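Local coordinates for beta-hexosaminidase Amuc_2018 (Akkermansia muciniphila, PDB 6JE8), which hydrolyses terminal, non-reducing N-acetylhexosamine residues from N-glycans, chitobiose and related beta-linked glycosides as a zinc-binding family 20 glycoside hydrolase, at residues A[126-131]-A[186-191]; A[222-227]-A[257-262]; A[249-254]-A[303-308]. All coordinates share one frame; numbering follows the deposited sequence.

Contact 1. Residues A[126-131]-A[186-191]; sequences LHLTDN and PEIDMP
His127 and Glu187 face each other across two neighbouring parallel strands of the catalytic TIM barrel, near the ends that carry the active site. The ring of His127 swings over to the second strand with CG anti to the backbone N (chi1 -168°), and Glu187, extended, rises to meet it. ND1 donates to Glu187 OE1 over 2.8 Å; the oxygen lies in the ring plane, yet the donor comes from above the carboxylate plane, the two flat groups standing 80° apart. The same OE1 also takes a bond from His125. At the other edge of the ring NE2 gives a nearly straight bond to Asp130 OD2 (2.7 Å), so His127 is gripped at both nitrogens and its rotation is fixed. Asp130 belongs to the charge relay system, where its OD2 also meets His193 and the substrate-binding Arg101, an arrangement consistent with His127 positioning this carboxylate from the second shell. Asp189 approaches steeply, its OD2 3.1 Å from His127 CE1. Apolar contacts continue the pairing: Leu128 CD1 rests on Pro186 CB at 3.8 Å, and Thr129 CG2 touches Ile188 CD1. Beyond His127 a water bridges the two strands: it donates to Thr129 O and to Glu187 O, and sits 3.3 Å above the His127 ring, over its centre.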
loop_
_atom_site.group_PDB
_atom_site.type_symbol
_atom_site.label_atom_id
_atom_site.label_comp_id
_atom_site.label_asym_id
_atom_site.label_seq_id
_atom_site.Cartn_x
_atom_site.Cartn_y
_atom_site.Cartn_z
ATOM N N LEU A 126 -0.433 5.928 0.015
ATOM C CA LEU A 126 -0.378 6.812 1.185
ATOM C C LEU A 126 -1.795 7.101 1.644
ATOM O O LEU A 126 -2.551 7.780 0.936
ATOM C CB LEU A 126 0.323 8.126 0.867
ATOM C CG LEU A 126 1.699 8.099 0.230
ATOM C CD1 LEU A 126 2.143 9.547 -0.084
ATOM C CD2 LEU A 126 2.663 7.392 1.182
ATOM N N HIS A 127 -2.139 6.625 2.839
ATOM C CA HIS A 127 -3.428 6.909 3.465
ATOM C C HIS A 127 -3.269 8.256 4.158
ATOM O O HIS A 127 -2.837 8.340 5.303
ATOM C CB HIS A 127 -3.795 5.800 4.449
ATOM C CG HIS A 127 -5.212 5.853 4.929
ATOM N ND1 HIS A 127 -6.274 5.403 4.170
ATOM C CD2 HIS A 127 -5.741 6.275 6.105
ATOM C CE1 HIS A 127 -7.399 5.562 4.850
ATOM N NE2 HIS A 127 -7.104 6.089 6.028
ATOM N N LEU A 128 -3.624 9.324 3.448
ATOM C CA LEU A 128 -3.258 10.681 3.836
ATOM C C LEU A 128 -4.232 11.348 4.801
ATOM O O LEU A 128 -3.850 12.318 5.466
ATOM C CB LEU A 128 -3.150 11.562 2.587
ATOM C CG LEU A 128 -1.903 11.280 1.750
ATOM C CD1 LEU A 128 -2.015 11.945 0.379
ATOM C CD2 LEU A 128 -0.676 11.790 2.510
ATOM N N THR A 129 -5.485 10.910 4.848
ATOM C CA THR A 129 -6.504 11.587 5.636
ATOM C C THR A 129 -7.381 10.560 6.338
ATOM O O THR A 129 -7.643 9.480 5.805
ATOM C CB THR A 129 -7.393 12.490 4.759
ATOM O OG1 THR A 129 -8.159 11.678 3.859
ATOM C CG2 THR A 129 -6.546 13.477 3.949
ATOM N N ASP A 130 -7.843 10.902 7.535
ATOM C CA ASP A 130 -8.771 10.037 8.268
ATOM C C ASP A 130 -9.290 10.813 9.468
ATOM O O ASP A 130 -9.096 12.029 9.574
ATOM C CB ASP A 130 -8.119 8.720 8.708
ATOM C CG ASP A 130 -9.116 7.555 8.719
ATOM O OD1 ASP A 130 -10.085 7.583 9.519
ATOM O OD2 ASP A 130 -8.950 6.621 7.896
ATOM N N ASN A 131 -9.943 10.102 10.391
ATOM C CA ASN A 131 -10.515 10.774 11.554
ATOM C C ASN A 131 -9.450 11.381 12.455
ATOM O O ASN A 131 -9.710 12.393 13.114
ATOM C CB ASN A 131 -11.364 9.790 12.357
ATOM C CG ASN A 131 -12.602 9.359 11.613
ATOM O OD1 ASN A 131 -13.223 10.162 10.916
ATOM N ND2 ASN A 131 -12.986 8.092 11.769
ATOM N N PRO A 186 -2.017 8.378 -3.828
ATOM C CA PRO A 186 -2.640 9.017 -2.665
ATOM C C PRO A 186 -4.050 8.501 -2.427
ATOM O O PRO A 186 -4.767 8.148 -3.362
ATOM C CB PRO A 186 -2.666 10.494 -3.062
ATOM C CG PRO A 186 -2.865 10.454 -4.555
ATOM C CD PRO A 186 -2.072 9.237 -5.028
ATOM N N GLU A 187 -4.445 8.462 -1.151
ATOM C CA GLU A 187 -5.814 8.128 -0.762
ATOM C C GLU A 187 -6.386 9.277 0.048
ATOM O O GLU A 187 -5.797 9.683 1.054
ATOM C CB GLU A 187 -5.882 6.839 0.064
ATOM C CG GLU A 187 -7.328 6.440 0.454
ATOM C CD GLU A 187 -7.391 5.196 1.336
ATOM O OE1 GLU A 187 -6.350 4.528 1.517
ATOM O OE2 GLU A 187 -8.487 4.885 1.863
ATOM N N ILE A 188 -7.529 9.791 -0.393
ATOM C CA ILE A 188 -8.294 10.799 0.332
ATOM C C ILE A 188 -9.675 10.203 0.532
ATOM O O ILE A 188 -10.460 10.125 -0.419
ATOM C CB ILE A 188 -8.397 12.127 -0.429
ATOM C CG1 ILE A 188 -7.022 12.659 -0.821
ATOM C CG2 ILE A 188 -9.167 13.163 0.427
ATOM C CD1 ILE A 188 -6.128 12.945 0.373
ATOM N N ASP A 189 -9.983 9.786 1.757
ATOM C CA ASP A 189 -11.259 9.132 2.005
ATOM C C ASP A 189 -12.407 10.127 2.001
ATOM O O ASP A 189 -12.303 11.223 2.554
ATOM C CB ASP A 189 -11.219 8.395 3.341
ATOM C CG ASP A 189 -10.475 7.099 3.236
ATOM O OD1 ASP A 189 -10.106 6.765 2.095
ATOM O OD2 ASP A 189 -10.269 6.416 4.255
ATOM N N MET A 190 -13.514 9.725 1.381
ATOM C CA MET A 190 -14.719 10.546 1.322
ATOM C C MET A 190 -15.896 9.632 1.031
ATOM O O MET A 190 -15.724 8.590 0.386
ATOM C CB MET A 190 -14.594 11.635 0.244
ATOM C CG MET A 190 -14.374 11.094 -1.164
ATOM S SD MET A 190 -13.881 12.383 -2.308
ATOM C CE MET A 190 -12.195 12.697 -1.766
ATOM N N PRO A 191 -17.109 9.986 1.489
ATOM C CA PRO A 191 -17.435 11.209 2.225
ATOM C C PRO A 191 -17.194 11.114 3.732
ATOM O O PRO A 191 -17.321 12.143 4.403
ATOM C CB PRO A 191 -18.929 11.396 1.929
ATOM C CG PRO A 191 -19.437 9.990 1.805
ATOM C CD PRO A 191 -18.319 9.219 1.128
HETATM O O HOH W 1 -10.634 11.317 4.969
HETATM O O HOH W 2 -7.143 8.593 3.314
#

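Contact 2. Residues A[222-227]-A[257-262]; sequences KELVCP and DEAPTE. With ZN (zinc ion), chain B.
Leu224 reaches with both methyls against residues 259-261, joining two loops at the rim of the catalytic TIM barrel: 222-227, which carries a zinc ligand, and 257-262, which follows strand 251-255. Neither segment is a regular strand or helix here, and no direct hydrogen bond links them. The tight part is the buried Leu224. Its CG lies anti to the carbonyl carbon (chi1 -48°), which sends the fork toward the other loop: CD1 comes to 3.3 Å from Pro260 O and lies against Thr261, while CD2 meets Ala259 CB at 4.0 Å. One leucine thus spans three consecutive residues, and Trp264 of helix 262-266 packs against it as well.

The outer part is looser. Lys222 lies exposed, its CG passing Pro260 CB at 4.2 Å. Its methylene groups run close to the carboxylate of Glu262, whereas the charged ends make a long salt bridge, NZ to OE1 at 3.6 Å; OE2 of Glu262 turns to Lys266. Where the two backbones come near each other, a water does the joining instead, donating to Lys222 O and to Pro260 O.

Both loops lead to functional sites. Asp257, which binds substrate, and the catalytic Glu258 lie just ahead of Ala259, and Asp257 OD2 is hydrogen-bonded to His193 NE2 of the charge relay system. In the other loop, beyond Leu224, Cys226 completes a four-cysteine zinc site with Cys206, Cys267 and Cys270. SG stands anti to the backbone N (chi1 178°) and binds the zinc ion at 2.3 Å.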
loop_
_atom_site.group_PDB
_atom_site.type_symbol
_atom_site.label_atom_id
_atom_site.label_comp_id
_atom_site.label_asym_id
_atom_site.label_seq_id
_atom_site.Cartn_x
_atom_site.Cartn_y
_atom_site.Cartn_z
ATOM N N LYS A 222 -19.727 9.068 12.113
ATOM C CA LYS A 222 -20.892 9.317 11.279
ATOM C C LYS A 222 -20.790 10.614 10.495
ATOM O O LYS A 222 -21.720 10.947 9.752
ATOM C CB LYS A 222 -22.167 9.364 12.139
ATOM C CG LYS A 222 -22.367 8.169 13.053
ATOM C CD LYS A 222 -23.474 8.454 14.069
ATOM C CE LYS A 222 -23.592 7.329 15.092
ATOM N NZ LYS A 222 -23.866 6.013 14.442
ATOM N N GLU A 223 -19.707 11.368 10.653
ATOM C CA GLU A 223 -19.625 12.706 10.069
ATOM C C GLU A 223 -19.275 12.618 8.588
ATOM O O GLU A 223 -18.113 12.427 8.223
ATOM C CB GLU A 223 -18.598 13.537 10.826
ATOM C CG GLU A 223 -19.036 13.830 12.249
ATOM C CD GLU A 223 -20.268 14.704 12.287
ATOM O OE1 GLU A 223 -20.507 15.426 11.293
ATOM O OE2 GLU A 223 -20.991 14.671 13.309
ATOM N N LEU A 224 -20.271 12.808 7.724
ATOM C CA LEU A 224 -20.082 12.798 6.280
ATOM C C LEU A 224 -20.199 14.214 5.737
ATOM O O LEU A 224 -21.056 14.981 6.188
ATOM C CB LEU A 224 -21.131 11.923 5.588
ATOM C CG LEU A 224 -21.369 10.534 6.157
ATOM C CD1 LEU A 224 -22.403 9.812 5.285
ATOM C CD2 LEU A 224 -20.055 9.763 6.221
ATOM N N VAL A 225 -19.370 14.558 4.738
ATOM C CA VAL A 225 -19.565 15.853 4.087
ATOM C C VAL A 225 -20.958 15.888 3.461
ATOM O O VAL A 225 -21.512 14.855 3.058
ATOM C CB VAL A 225 -18.487 16.156 3.031
ATOM C CG1 VAL A 225 -17.142 16.356 3.716
ATOM C CG2 VAL A 225 -18.405 15.022 2.003
ATOM N N CYS A 226 -21.541 17.089 3.401
ATOM C CA CYS A 226 -22.886 17.245 2.859
ATOM C C CYS A 226 -22.784 17.522 1.372
ATOM O O CYS A 226 -22.271 18.584 0.975
ATOM C CB CYS A 226 -23.634 18.372 3.563
ATOM S SG CYS A 226 -25.304 18.633 2.849
ATOM N N PRO A 227 -23.243 16.606 0.506
ATOM C CA PRO A 227 -23.099 16.796 -0.946
ATOM C C PRO A 227 -23.907 17.957 -1.494
ATOM O O PRO A 227 -23.714 18.320 -2.664
ATOM C CB PRO A 227 -23.605 15.467 -1.529
ATOM C CG PRO A 227 -23.606 14.510 -0.413
ATOM C CD PRO A 227 -23.828 15.298 0.840
ATOM N N ASP A 257 -15.310 2.420 1.421
ATOM C CA ASP A 257 -15.868 1.436 2.334
ATOM C C ASP A 257 -17.176 1.964 2.930
ATOM O O ASP A 257 -17.418 3.174 2.994
ATOM C CB ASP A 257 -14.856 1.091 3.429
ATOM C CG ASP A 257 -14.245 2.334 4.073
ATOM O OD1 ASP A 257 -13.762 3.222 3.337
ATOM O OD2 ASP A 257 -14.262 2.426 5.316
ATOM N N GLU A 258 -18.035 1.033 3.350
ATOM C CA GLU A 258 -19.362 1.403 3.828
ATOM C C GLU A 258 -19.279 2.412 4.967
ATOM O O GLU A 258 -18.575 2.201 5.957
ATOM C CB GLU A 258 -20.127 0.159 4.274
ATOM C CG GLU A 258 -20.609 -0.703 3.121
ATOM C CD GLU A 258 -21.539 0.041 2.177
ATOM O OE1 GLU A 258 -22.186 1.018 2.616
ATOM O OE2 GLU A 258 -21.623 -0.354 0.992
ATOM N N ALA A 259 -20.009 3.523 4.809
ATOM C CA ALA A 259 -20.085 4.640 5.736
ATOM C C ALA A 259 -21.460 4.689 6.390
ATOM O O ALA A 259 -22.454 4.367 5.735
ATOM C CB ALA A 259 -19.827 5.965 5.011
ATOM N N PRO A 260 -21.553 5.068 7.665
ATOM C CA PRO A 260 -22.878 5.258 8.281
ATOM C C PRO A 260 -23.553 6.472 7.663
ATOM O O PRO A 260 -22.955 7.542 7.577
ATOM C CB PRO A 260 -22.560 5.493 9.765
ATOM C CG PRO A 260 -21.054 5.320 9.912
ATOM C CD PRO A 260 -20.468 5.520 8.551
ATOM N N THR A 261 -24.809 6.318 7.249
ATOM C CA THR A 261 -25.491 7.408 6.562
ATOM C C THR A 261 -26.597 8.052 7.395
ATOM O O THR A 261 -27.370 8.841 6.852
ATOM C CB THR A 261 -26.050 6.922 5.223
ATOM O OG1 THR A 261 -26.844 5.748 5.433
ATOM C CG2 THR A 261 -24.906 6.596 4.253
ATOM N N GLU A 262 -26.659 7.769 8.701
ATOM C CA GLU A 262 -27.691 8.362 9.561
ATOM C C GLU A 262 -27.784 9.881 9.404
ATOM O O GLU A 262 -28.888 10.452 9.348
ATOM C CB GLU A 262 -27.404 8.005 11.018
ATOM C CG GLU A 262 -28.266 8.764 12.020
ATOM C CD GLU A 262 -27.651 8.806 13.412
ATOM O OE1 GLU A 262 -26.729 8.005 13.683
ATOM O OE2 GLU A 262 -28.090 9.648 14.228
HETATM ZN ZN ZN B . -26.532 17.049 4.066
HETATM O O HOH W 3 -23.929 9.648 8.846
#

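Contact 3. Residues A[249-254]-A[303-308]; sequences SGIVHL and TPQFWY
Val252 and Gln305 lie on neighbouring parallel strands of the TIM barrel, 251-254 and 303-307, whose axes, taken over these short segments, make an angle of 35°. Backbone hydrogen bonds hold the pair: Thr303 N to Gly250 O, Val252 N to Thr303 O, Gln305 N to Val252 O and Leu254 N to Gln305 O, all within 2.9 to 3.0 Å. Pro304, which has no N-H to give, brings CA within 3.1 Å of Val252 O in a CA-H...O contact. Side-chain packing follows. Ile251 CG2 presses on the amide carbon Gln305 CD at 3.4 Å, and Leu254 CD1 touches Pro304 CB and, at 4.0 Å, Phe306 CE1. The aromatic contact joins His253 and Trp307: with CG of His253 anti to the backbone N (chi1 -161°), NE2 sits 3.6 Å over the centre of one indole face, the planes turned 49° apart, while ND1 is hydrogen-bonded to Gly255 N. Trp307 NE1 donates to Glu187 OE2. Replacing Trp307 with an alanine would probably leave His253 without the indole beneath its NE2 and that carboxylate oxygen without its N-H donor. Outside this pair, Leu297 of helix 282-299 packs on Val252, Leu254 and Pro304; strand 183-190 adjoins 251-255 on one side, and strand 320-323 flanks 303-307 on the other, its Tyr322 bonding Gln305 OE1.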
loop_
_atom_site.group_PDB
_atom_site.type_symbol
_atom_site.label_atom_id
_atom_site.label_comp_id
_atom_site.label_asym_id
_atom_site.label_seq_id
_atom_site.Cartn_x
_atom_site.Cartn_y
_atom_site.Cartn_z
ATOM N N SER A 249 1.044 9.614 -10.952
ATOM C CA SER A 249 0.312 8.380 -11.219
ATOM C C SER A 249 -1.095 8.669 -11.737
ATOM O O SER A 249 -1.657 7.871 -12.498
ATOM C CB SER A 249 0.243 7.524 -9.948
ATOM O OG SER A 249 -0.538 8.184 -8.953
ATOM N N GLY A 250 -1.681 9.794 -11.335
ATOM C CA GLY A 250 -3.035 10.124 -11.743
ATOM C C GLY A 250 -4.113 9.271 -11.115
ATOM O O GLY A 250 -5.283 9.423 -11.466
ATOM N N ILE A 251 -3.754 8.382 -10.193
ATOM C CA ILE A 251 -4.703 7.516 -9.505
ATOM C C ILE A 251 -5.040 8.153 -8.169
ATOM O O ILE A 251 -4.140 8.600 -7.453
ATOM C CB ILE A 251 -4.107 6.117 -9.300
ATOM C CG1 ILE A 251 -3.848 5.468 -10.666
ATOM C CG2 ILE A 251 -5.031 5.280 -8.438
ATOM C CD1 ILE A 251 -2.996 4.226 -10.592
ATOM N N VAL A 252 -6.328 8.203 -7.832
ATOM C CA VAL A 252 -6.768 8.722 -6.545
ATOM C C VAL A 252 -7.648 7.669 -5.890
ATOM O O VAL A 252 -8.720 7.336 -6.408
ATOM C CB VAL A 252 -7.520 10.054 -6.676
ATOM C CG1 VAL A 252 -7.910 10.561 -5.280
ATOM C CG2 VAL A 252 -6.634 11.087 -7.406
ATOM N N HIS A 253 -7.189 7.134 -4.766
ATOM C CA HIS A 253 -7.979 6.206 -3.963
ATOM C C HIS A 253 -8.979 7.008 -3.128
ATOM O O HIS A 253 -8.586 7.917 -2.394
ATOM C CB HIS A 253 -7.026 5.397 -3.082
ATOM C CG HIS A 253 -7.605 4.133 -2.538
ATOM N ND1 HIS A 253 -8.816 4.085 -1.882
ATOM C CD2 HIS A 253 -7.111 2.871 -2.512
ATOM C CE1 HIS A 253 -9.050 2.844 -1.489
ATOM N NE2 HIS A 253 -8.032 2.087 -1.863
ATOM N N LEU A 254 -10.271 6.708 -3.260
ATOM C CA LEU A 254 -11.299 7.482 -2.571
ATOM C C LEU A 254 -11.813 6.813 -1.307
ATOM O O LEU A 254 -12.709 7.362 -0.658
ATOM C CB LEU A 254 -12.480 7.748 -3.514
ATOM C CG LEU A 254 -12.143 8.560 -4.767
ATOM C CD1 LEU A 254 -13.388 8.714 -5.646
ATOM C CD2 LEU A 254 -11.577 9.919 -4.409
ATOM N N THR A 303 -8.049 8.900 -12.196
ATOM C CA THR A 303 -8.934 7.747 -12.110
ATOM C C THR A 303 -9.075 7.278 -10.667
ATOM O O THR A 303 -8.094 7.284 -9.909
ATOM C CB THR A 303 -8.412 6.600 -12.996
ATOM O OG1 THR A 303 -9.326 5.498 -12.946
ATOM C CG2 THR A 303 -7.045 6.145 -12.538
ATOM N N PRO A 304 -10.272 6.867 -10.246
ATOM C CA PRO A 304 -10.473 6.487 -8.846
ATOM C C PRO A 304 -10.171 5.018 -8.575
ATOM O O PRO A 304 -10.235 4.158 -9.454
ATOM C CB PRO A 304 -11.962 6.778 -8.623
ATOM C CG PRO A 304 -12.575 6.453 -9.960
ATOM C CD PRO A 304 -11.549 6.919 -10.988
ATOM N N GLN A 305 -9.836 4.752 -7.316
ATOM C CA GLN A 305 -9.752 3.390 -6.798
ATOM C C GLN A 305 -10.590 3.280 -5.536
ATOM O O GLN A 305 -10.847 4.282 -4.860
ATOM C CB GLN A 305 -8.322 2.991 -6.475
ATOM C CG GLN A 305 -7.467 2.802 -7.686
ATOM C CD GLN A 305 -6.125 2.237 -7.300
ATOM O OE1 GLN A 305 -5.667 2.430 -6.171
ATOM N NE2 GLN A 305 -5.480 1.547 -8.230
ATOM N N PHE A 306 -10.999 2.046 -5.207
ATOM C CA PHE A 306 -11.876 1.862 -4.045
ATOM C C PHE A 306 -11.550 0.606 -3.251
ATOM O O PHE A 306 -11.127 -0.401 -3.815
ATOM C CB PHE A 306 -13.348 1.723 -4.450
ATOM C CG PHE A 306 -13.884 2.883 -5.233
ATOM C CD1 PHE A 306 -14.459 3.961 -4.585
ATOM C CD2 PHE A 306 -13.822 2.888 -6.616
ATOM C CE1 PHE A 306 -14.965 5.036 -5.311
ATOM C CE2 PHE A 306 -14.337 3.952 -7.339
ATOM C CZ PHE A 306 -14.908 5.023 -6.680
ATOM N N TRP A 307 -11.831 0.639 -1.949
ATOM C CA TRP A 307 -11.943 -0.606 -1.190
ATOM C C TRP A 307 -13.252 -1.262 -1.610
ATOM O O TRP A 307 -14.311 -0.641 -1.494
ATOM C CB TRP A 307 -11.937 -0.350 0.320
ATOM C CG TRP A 307 -10.722 0.355 0.836
ATOM C CD1 TRP A 307 -10.662 1.634 1.329
ATOM C CD2 TRP A 307 -9.389 -0.168 0.909
ATOM N NE1 TRP A 307 -9.373 1.939 1.696
ATOM C CE2 TRP A 307 -8.570 0.852 1.449
ATOM C CE3 TRP A 307 -8.806 -1.398 0.572
ATOM C CZ2 TRP A 307 -7.195 0.681 1.662
ATOM C CZ3 TRP A 307 -7.433 -1.564 0.772
ATOM C CH2 TRP A 307 -6.645 -0.526 1.317
ATOM N N TYR A 308 -13.188 -2.494 -2.123
ATOM C CA TYR A 308 -14.368 -3.099 -2.735
ATOM C C TYR A 308 -15.477 -3.343 -1.718
ATOM O O TYR A 308 -15.237 -3.812 -0.600
ATOM C CB TYR A 308 -13.992 -4.418 -3.414
ATOM C CG TYR A 308 -15.032 -4.980 -4.383
ATOM C CD1 TYR A 308 -15.688 -4.161 -5.294
ATOM C CD2 TYR A 308 -15.318 -6.349 -4.408
ATOM C CE1 TYR A 308 -16.619 -4.678 -6.198
ATOM C CE2 TYR A 308 -16.251 -6.876 -5.308
ATOM C CZ TYR A 308 -16.894 -6.034 -6.201
ATOM O OH TYR A 308 -17.810 -6.546 -7.101
#

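Contacts 1 and 3 are buried pairings in the same barrel sheet, made continuous by strands 183-190 and 251-255: Ile188 N lies 2.9 Å from His253 O, probably a hydrogen bond. Contact 2 lies farther out, at the surface, with its centre about 14 Å from that of contact 1 and 19 Å from that of contact 3. Pro191 O, at the end of contact 1, probably accepts a bond from Val225 N of contact 2. The chemistry follows the place: contact 1 joins strands through a histidine-carboxylate network, backbone bonds and water, contact 3 through a regular backbone ladder and rings, contact 2 through one leucine, a bridging water and a long salt bridge.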